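Local coordinates for protein phytoene synthase (Enterococcus hirae, PDB 5IYS) that probably joins two prenyl diphosphates head to head as a magnesium-dependent squalene/phytoene synthase, and here binds two molecules of a farnesyl thiodiphosphate inhibitor, at residues R53-L58 and T111-D116; E129-Y134 and R182-K187. One frame throughout, in Å; residues are numbered along the deposited sequence.

Contact 1: residues R53-L58 and T111-D116; sequences RRADDL and TGQRKD. With MG (magnesium ion), chain E; MG (magnesium ion), chain F; FPS (S-[(2E,6E)-3,7,11-trimethyldodeca-2,6,10-trienyl] trihydrogen thiodiphosphate), chain H; FPS (S-[(2E,6E)-3,7,11-trimethyldodeca-2,6,10-trienyl] trihydrogen thiodiphosphate), chain G.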
loop_
_atom_site.group_PDB
_atom_site.type_symbol
_atom_site.label_atom_id
_atom_site.label_comp_id
_atom_site.label_asym_id
_atom_site.label_seq_id
_atom_site.Cartn_x
_atom_site.Cartn_y
_atom_site.Cartn_z
ATOM N N ARG A 53 -1.457 0.914 9.248
ATOM C CA ARG A 53 -1.528 2.360 9.527
ATOM C C ARG A 53 -0.875 2.684 10.866
ATOM O O ARG A 53 -0.130 3.667 10.977
ATOM C CB ARG A 53 -2.997 2.819 9.508
ATOM C CG ARG A 53 -3.287 4.328 9.593
ATOM C CD ARG A 53 -2.253 5.265 8.958
ATOM N NE ARG A 53 -2.316 5.321 7.498
ATOM C CZ ARG A 53 -1.391 5.876 6.721
ATOM N NH1 ARG A 53 -0.287 6.413 7.243
ATOM N NH2 ARG A 53 -1.574 5.899 5.410
ATOM N N ARG A 54 -1.072 1.820 11.857
ATOM C CA ARG A 54 -0.478 2.061 13.183
ATOM C C ARG A 54 1.041 1.961 13.146
ATOM O O ARG A 54 1.744 2.875 13.609
ATOM C CB ARG A 54 -1.057 1.123 14.257
ATOM C CG ARG A 54 -0.279 1.200 15.568
ATOM C CD ARG A 54 -0.778 0.210 16.632
ATOM N NE ARG A 54 -2.171 0.447 16.986
ATOM C CZ ARG A 54 -2.889 -0.357 17.766
ATOM N NH1 ARG A 54 -2.329 -1.409 18.363
ATOM N NH2 ARG A 54 -4.158 -0.057 17.994
ATOM N N ALA A 55 1.560 0.941 12.455
ATOM C CA ALA A 55 3.006 0.751 12.360
ATOM C C ALA A 55 3.641 1.931 11.636
ATOM O O ALA A 55 4.744 2.375 11.974
ATOM C CB ALA A 55 3.341 -0.546 11.630
ATOM N N ASP A 56 2.972 2.410 10.600
ATOM C CA ASP A 56 3.544 3.456 9.755
ATOM C C ASP A 56 3.503 4.851 10.393
ATOM O O ASP A 56 4.374 5.702 10.150
ATOM C CB ASP A 56 2.816 3.498 8.419
ATOM C CG ASP A 56 3.354 4.585 7.500
ATOM O OD1 ASP A 56 4.343 4.342 6.764
ATOM O OD2 ASP A 56 2.758 5.677 7.506
ATOM N N ASP A 57 2.430 5.120 11.125
ATOM C CA ASP A 57 2.262 6.430 11.744
ATOM C C ASP A 57 3.273 6.556 12.871
ATOM O O ASP A 57 3.930 7.594 13.017
ATOM C CB ASP A 57 0.854 6.561 12.305
ATOM C CG ASP A 57 -0.134 6.991 11.254
ATOM O OD1 ASP A 57 0.311 7.296 10.127
ATOM O OD2 ASP A 57 -1.345 7.009 11.558
ATOM N N LEU A 58 3.444 5.467 13.613
ATOM C CA LEU A 58 4.500 5.385 14.629
ATOM C C LEU A 58 5.848 5.943 14.157
ATOM O O LEU A 58 6.512 6.709 14.870
ATOM C CB LEU A 58 4.666 3.940 15.092
ATOM C CG LEU A 58 3.646 3.489 16.127
ATOM C CD1 LEU A 58 3.882 2.025 16.499
ATOM C CD2 LEU A 58 3.718 4.349 17.387
ATOM N N THR A 111 9.668 -4.584 9.906
ATOM C CA THR A 111 11.102 -4.505 9.602
ATOM C C THR A 111 11.343 -3.383 8.605
ATOM O O THR A 111 12.323 -2.630 8.711
ATOM C CB THR A 111 11.562 -5.819 8.925
ATOM O OG1 THR A 111 11.458 -6.885 9.869
ATOM C CG2 THR A 111 12.994 -5.705 8.409
ATOM N N GLY A 112 10.413 -3.230 7.659
ATOM C CA GLY A 112 10.511 -2.142 6.707
ATOM C C GLY A 112 10.299 -0.800 7.386
ATOM O O GLY A 112 11.029 0.167 7.127
ATOM N N GLN A 113 9.282 -0.713 8.229
ATOM C CA GLN A 113 9.074 0.537 8.965
ATOM C C GLN A 113 10.309 0.933 9.766
ATOM O O GLN A 113 10.604 2.120 9.900
ATOM C CB GLN A 113 7.865 0.461 9.887
ATOM C CG GLN A 113 6.553 0.316 9.151
ATOM C CD GLN A 113 6.252 1.528 8.295
ATOM O OE1 GLN A 113 6.625 2.638 8.638
ATOM N NE2 GLN A 113 5.721 1.296 7.112
ATOM N N ARG A 114 10.919 -0.037 10.435
ATOM C CA ARG A 114 12.076 0.213 11.300
ATOM C C ARG A 114 13.248 0.774 10.475
ATOM O O ARG A 114 13.936 1.714 10.881
ATOM C CB ARG A 114 12.470 -1.096 12.008
ATOM C CG ARG A 114 13.559 -0.984 13.089
ATOM C CD ARG A 114 13.701 -2.298 13.870
ATOM N NE ARG A 114 14.971 -2.404 14.592
ATOM C CZ ARG A 114 15.292 -3.413 15.397
ATOM N NH1 ARG A 114 14.422 -4.392 15.611
ATOM N NH2 ARG A 114 16.497 -3.469 15.955
ATOM N N LYS A 115 13.390 0.285 9.252
ATOM C CA LYS A 115 14.378 0.841 8.335
ATOM C C LYS A 115 14.129 2.295 7.930
ATOM O O LYS A 115 15.069 3.091 7.799
ATOM C CB LYS A 115 14.511 -0.020 7.083
ATOM C CG LYS A 115 15.885 0.110 6.453
ATOM C CD LYS A 115 15.816 0.382 4.974
ATOM C CE LYS A 115 17.224 0.334 4.384
ATOM N NZ LYS A 115 18.104 1.415 4.907
ATOM N N ASP A 116 12.866 2.646 7.712
ATOM C CA ASP A 116 12.515 4.044 7.493
ATOM C C ASP A 116 12.853 4.944 8.664
ATOM O O ASP A 116 13.088 6.131 8.470
ATOM C CB ASP A 116 11.034 4.194 7.186
ATOM C CG ASP A 116 10.735 3.975 5.740
ATOM O OD1 ASP A 116 11.593 4.327 4.896
ATOM O OD2 ASP A 116 9.613 3.517 5.452
HETATM MG MG MG E . 5.828 5.202 5.564
HETATM MG MG MG F . 3.469 7.358 6.229
HETATM C C1 FPS H . 1.828 4.454 2.871
HETATM S S1 FPS H . 3.286 4.867 1.966
HETATM C C2 FPS H . 2.183 3.494 3.980
HETATM C C3 FPS H . 2.548 2.212 3.801
HETATM C C4 FPS H . 2.751 1.586 2.446
HETATM C C5 FPS H . 2.817 1.381 5.035
HETATM C C6 FPS H . 1.521 0.990 5.744
HETATM C C7 FPS H . 0.502 0.452 4.754
HETATM C C8 FPS H . -0.772 0.871 4.767
HETATM C C10 FPS H . -1.688 0.318 3.701
HETATM C C9 FPS H . -1.241 1.920 5.740
HETATM C C11 FPS H . -2.429 -0.926 4.138
HETATM C C12 FPS H . -3.554 -1.028 3.116
HETATM C C13 FPS H . -4.456 -2.026 3.082
HETATM C C14 FPS H . -4.466 -3.162 4.059
HETATM C C15 FPS H . -5.492 -2.004 2.003
HETATM P PA FPS H . 3.825 6.563 2.967
HETATM O O1A FPS H . 4.087 6.232 4.389
HETATM O O2A FPS H . 5.171 7.142 2.301
HETATM O O3A FPS H . 2.714 7.693 2.627
HETATM P PB FPS H . 1.622 8.331 3.597
HETATM O O1B FPS H . 1.991 9.787 3.692
HETATM O O2B FPS H . 1.608 7.728 4.985
HETATM O O3B FPS H . 0.279 8.106 2.936
HETATM C C1 FPS G . -0.981 3.625 0.523
HETATM S S1 FPS G . -1.695 3.570 2.123
HETATM C C2 FPS G . -0.691 2.162 0.243
HETATM C C3 FPS G . 0.373 1.715 -0.447
HETATM C C4 FPS G . 1.365 2.674 -1.035
HETATM C C5 FPS G . 0.589 0.232 -0.682
HETATM C C6 FPS G . -0.467 -0.683 -0.064
HETATM C C7 FPS G . -0.344 -2.054 -0.697
HETATM C C8 FPS G . -1.417 -2.824 -0.957
HETATM C C10 FPS G . -1.158 -4.222 -1.474
HETATM C C9 FPS G . -2.835 -2.381 -0.689
HETATM C C11 FPS G . -1.910 -4.416 -2.793
HETATM C C12 FPS G . -1.827 -5.862 -3.256
HETATM C C13 FPS G . -2.755 -6.809 -2.991
HETATM C C14 FPS G . -2.577 -8.204 -3.533
HETATM C C15 FPS G . -3.995 -6.512 -2.189
HETATM P PA FPS G . -2.788 5.274 2.527
HETATM O O1A FPS G . -3.849 5.010 3.502
HETATM O O2A FPS G . -1.681 6.171 3.294
HETATM O O3A FPS G . -3.239 6.128 1.257
HETATM P PB FPS G . -2.161 7.217 0.716
HETATM O O1B FPS G . -2.441 8.574 1.300
HETATM O O2B FPS G . -2.288 7.106 -0.785
HETATM O O3B FPS G . -0.731 6.894 1.089
HETATM O O HOH W 1 2.728 8.177 7.983
HETATM O O HOH W 2 7.351 4.339 6.857
HETATM O O HOH W 3 7.320 6.488 4.282
HETATM O O HOH W 4 5.763 3.381 4.115
HETATM O O HOH W 5 4.021 9.482 5.494
#
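The aspartate-rich, magnesium-binding helix of the squalene/phytoene synthase family meets its neighbour where Gln113 reaches toward Asp56 of what appears to be the family's DDxxD motif. One carboxylate serves two metals: Asp56 OD1 binds one magnesium ion at 2.1 Å, while OD2 holds the other at 2.2 Å. FPS (chain H) O1A joins the same two ions, so aspartate and thiodiphosphate bridge them. A chi1 of 179° turns Asp56 CG away from the backbone N, and OD1 and OD2 can each reach one ion. Gln113 bends at chi2 and lays its amide alongside Asp56. NE2 gives a weak hydrogen bond to Asp56 OD1 at 3.4 Å, bent to 129°, and Gln113 OE1 lies 2.6 Å from the oxygen of a water on the first ion and can accept a hydrogen bond from it; the amide is thus second-shell. Arg53 NH1 lies 3.1 Å from both Asp56 OD2 and Asp57 OD1, and donates an almost straight bond (168°) to FPS (chain H) O2B at 3.2 Å. Behind the polar groups, Ala55 CB packs against Gln113 CG at 4.1 Å. Helix 65-80 adds Leu71 against Ala55 and Leu68 against Gln113, and helix 13-26 touches Arg53.

Contact 2: residues E129-Y134 and R182-K187; sequences EEYCYY and RIYLTK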
loop_
_atom_site.group_PDB
_atom_site.type_symbol
_atom_site.label_atom_id
_atom_site.label_comp_id
_atom_site.label_asym_id
_atom_site.label_seq_id
_atom_site.Cartn_x
_atom_site.Cartn_y
_atom_site.Cartn_z
ATOM N N GLU A 129 13.532 -1.751 -4.911
ATOM C CA GLU A 129 12.579 -2.853 -5.041
ATOM C C GLU A 129 12.462 -3.725 -3.774
ATOM O O GLU A 129 11.374 -4.168 -3.392
ATOM C CB GLU A 129 12.933 -3.675 -6.285
ATOM C CG GLU A 129 12.402 -5.094 -6.248
ATOM C CD GLU A 129 12.930 -5.924 -7.404
ATOM O OE1 GLU A 129 14.124 -5.782 -7.751
ATOM O OE2 GLU A 129 12.136 -6.692 -7.984
ATOM N N GLU A 130 13.573 -3.992 -3.097
ATOM C CA GLU A 130 13.516 -4.756 -1.840
ATOM C C GLU A 130 12.729 -3.969 -0.802
ATOM O O GLU A 130 11.898 -4.510 -0.067
ATOM C CB GLU A 130 14.940 -5.031 -1.320
ATOM C CG GLU A 130 15.593 -6.226 -1.995
ATOM C CD GLU A 130 15.231 -7.524 -1.296
ATOM O OE1 GLU A 130 15.506 -7.662 -0.082
ATOM O OE2 GLU A 130 14.629 -8.397 -1.954
ATOM N N TYR A 131 12.977 -2.671 -0.753
ATOM C CA TYR A 131 12.302 -1.845 0.245
ATOM C C TYR A 131 10.790 -1.823 -0.017
ATOM O O TYR A 131 9.991 -1.947 0.923
ATOM C CB TYR A 131 12.878 -0.436 0.230
ATOM C CG TYR A 131 12.029 0.557 0.981
ATOM C CD1 TYR A 131 12.065 0.608 2.366
ATOM C CD2 TYR A 131 11.196 1.444 0.297
ATOM C CE1 TYR A 131 11.239 1.504 3.060
ATOM C CE2 TYR A 131 10.363 2.313 0.982
ATOM C CZ TYR A 131 10.442 2.388 2.356
ATOM O OH TYR A 131 9.626 3.277 3.035
ATOM N N CYS A 132 10.402 -1.723 -1.291
ATOM C CA CYS A 132 8.975 -1.692 -1.649
ATOM C C CYS A 132 8.327 -2.995 -1.249
ATOM O O CYS A 132 7.165 -2.976 -0.875
ATOM C CB CYS A 132 8.739 -1.465 -3.134
ATOM S SG CYS A 132 9.190 0.184 -3.738
ATOM N N TYR A 133 9.071 -4.105 -1.234
ATOM C CA TYR A 133 8.474 -5.361 -0.747
ATOM C C TYR A 133 8.142 -5.179 0.730
ATOM O O TYR A 133 7.042 -5.503 1.201
ATOM C CB TYR A 133 9.376 -6.600 -0.924
ATOM C CG TYR A 133 8.845 -7.733 -0.071
ATOM C CD1 TYR A 133 7.574 -8.249 -0.323
ATOM C CD2 TYR A 133 9.424 -8.032 1.161
ATOM C CE1 TYR A 133 6.941 -9.121 0.582
ATOM C CE2 TYR A 133 8.824 -8.949 2.042
ATOM C CZ TYR A 133 7.571 -9.463 1.743
ATOM O OH TYR A 133 6.886 -10.290 2.615
ATOM N N TYR A 134 9.142 -4.792 1.507
ATOM C CA TYR A 134 8.947 -4.800 2.954
ATOM C C TYR A 134 7.780 -3.918 3.390
ATOM O O TYR A 134 7.033 -4.290 4.303
ATOM C CB TYR A 134 10.218 -4.419 3.702
ATOM C CG TYR A 134 11.150 -5.612 3.790
ATOM C CD1 TYR A 134 10.997 -6.570 4.792
ATOM C CD2 TYR A 134 12.090 -5.847 2.800
ATOM C CE1 TYR A 134 11.811 -7.716 4.831
ATOM C CE2 TYR A 134 12.912 -6.978 2.838
ATOM C CZ TYR A 134 12.781 -7.894 3.868
ATOM O OH TYR A 134 13.598 -9.011 3.898
ATOM N N ARG A 182 13.805 12.951 3.019
ATOM C CA ARG A 182 13.808 11.664 2.354
ATOM C C ARG A 182 13.874 11.761 0.840
ATOM O O ARG A 182 13.053 12.431 0.213
ATOM C CB ARG A 182 12.591 10.844 2.779
ATOM C CG ARG A 182 12.493 10.598 4.276
ATOM C CD ARG A 182 11.520 9.462 4.521
ATOM N NE ARG A 182 11.231 9.291 5.939
ATOM C CZ ARG A 182 10.369 8.405 6.431
ATOM N NH1 ARG A 182 9.748 7.540 5.632
ATOM N NH2 ARG A 182 10.149 8.367 7.739
ATOM N N ILE A 183 14.762 10.967 0.253
ATOM C CA ILE A 183 14.774 10.778 -1.193
ATOM C C ILE A 183 14.622 9.292 -1.451
ATOM O O ILE A 183 15.494 8.516 -1.070
ATOM C CB ILE A 183 16.082 11.297 -1.852
ATOM C CG1 ILE A 183 16.256 12.796 -1.563
ATOM C CG2 ILE A 183 16.076 11.026 -3.365
ATOM C CD1 ILE A 183 17.508 13.419 -2.201
ATOM N N TYR A 184 13.488 8.903 -2.031
ATOM C CA TYR A 184 13.303 7.520 -2.480
ATOM C C TYR A 184 13.827 7.235 -3.887
ATOM O O TYR A 184 14.079 6.089 -4.255
ATOM C CB TYR A 184 11.815 7.147 -2.362
ATOM C CG TYR A 184 11.350 7.076 -0.923
ATOM C CD1 TYR A 184 11.536 5.920 -0.167
ATOM C CD2 TYR A 184 10.762 8.182 -0.305
ATOM C CE1 TYR A 184 11.122 5.853 1.139
ATOM C CE2 TYR A 184 10.335 8.123 1.007
ATOM C CZ TYR A 184 10.507 6.947 1.717
ATOM O OH TYR A 184 10.067 6.877 3.023
ATOM N N LEU A 185 13.882 8.251 -4.735
ATOM C CA LEU A 185 14.473 8.068 -6.057
ATOM C C LEU A 185 15.916 7.567 -5.894
ATOM O O LEU A 185 16.576 7.902 -4.912
ATOM C CB LEU A 185 14.471 9.396 -6.824
ATOM C CG LEU A 185 13.113 10.083 -6.960
ATOM C CD1 LEU A 185 13.290 11.440 -7.653
ATOM C CD2 LEU A 185 12.116 9.206 -7.720
ATOM N N THR A 186 16.353 6.681 -6.781
ATOM C CA THR A 186 17.620 6.011 -6.569
ATOM C C THR A 186 18.798 6.894 -6.965
ATOM O O THR A 186 18.694 7.768 -7.834
ATOM C CB THR A 186 17.702 4.632 -7.246
ATOM O OG1 THR A 186 17.835 4.778 -8.665
ATOM C CG2 THR A 186 16.457 3.804 -6.924
ATOM N N LYS A 187 19.894 6.738 -6.235
ATOM C CA LYS A 187 21.139 7.375 -6.654
ATOM C C LYS A 187 21.508 7.078 -8.103
ATOM O O LYS A 187 21.846 7.976 -8.877
ATOM C CB LYS A 187 22.258 7.004 -5.696
ATOM C CG LYS A 187 22.104 7.683 -4.360
ATOM C CD LYS A 187 23.351 7.476 -3.511
ATOM C CE LYS A 187 23.137 7.963 -2.079
ATOM N NZ LYS A 187 24.062 7.239 -1.161
#
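Tyr131 on helix 125-143 and Tyr184 in the loop leading to helix 187-193 reach toward each other across 9.8 Å between their CA atoms, an instance of long side chains joining separated main chains. Tyr131 has CG anti to the backbone N (chi1 166°), which carries the ring well beyond the helix. Tyr184 keeps CG beside its N and anti to the carbonyl carbon (chi1 -68°), and its ring meets the first. The planes are inclined by 30°, yet the rings are offset so far that little of one lies over the other, with centroids 5.7 Å apart. Contact is concentrated at CE1 of Tyr184, which lies 3.6 Å from Tyr131 CE2 and 3.5 Å from Tyr131 OH. The hydroxyl of Tyr184 is held by its neighbour in the loop: Arg182 NH1 donates to Tyr184 OH at 2.7 Å, near the guanidinium plane. Arg182 NH2 pairs with the magnesium ligand Asp60, and Tyr131 OH is probably hydrogen-bonded to Asp116. The phenols meet by van der Waals contact, with no hydrogen bond between them; their hydroxyls turn to different partners, Asp116 and Arg182, themselves a long, weak ion pair, and Arg182 ties Tyr184 to the metal site's second shell.

Overall arrangement
The two contacts illustrate how a metal site is extended outward through successive layers of side chains. Their centres are 14 Å apart, and both segments of contact 1 precede those of contact 2 in the chain, yet they touch directly. Asp116, at the end of helix 104-116, is the junction: its OD2 lies 2.4 Å from Tyr131 OH, a probable hydrogen bond, and its OD1 packs 3.5 Å from Tyr184 OH. Farther along the same pair of consecutive helices, Gly112 CA rests 3.8 Å from Tyr134 CB. Contact 1 binds magnesium and inhibitor itself, whereas the Tyr184 side chain of contact 2 stays about 5 Å, nearest atoms, from both a magnesium ion and an FPS molecule.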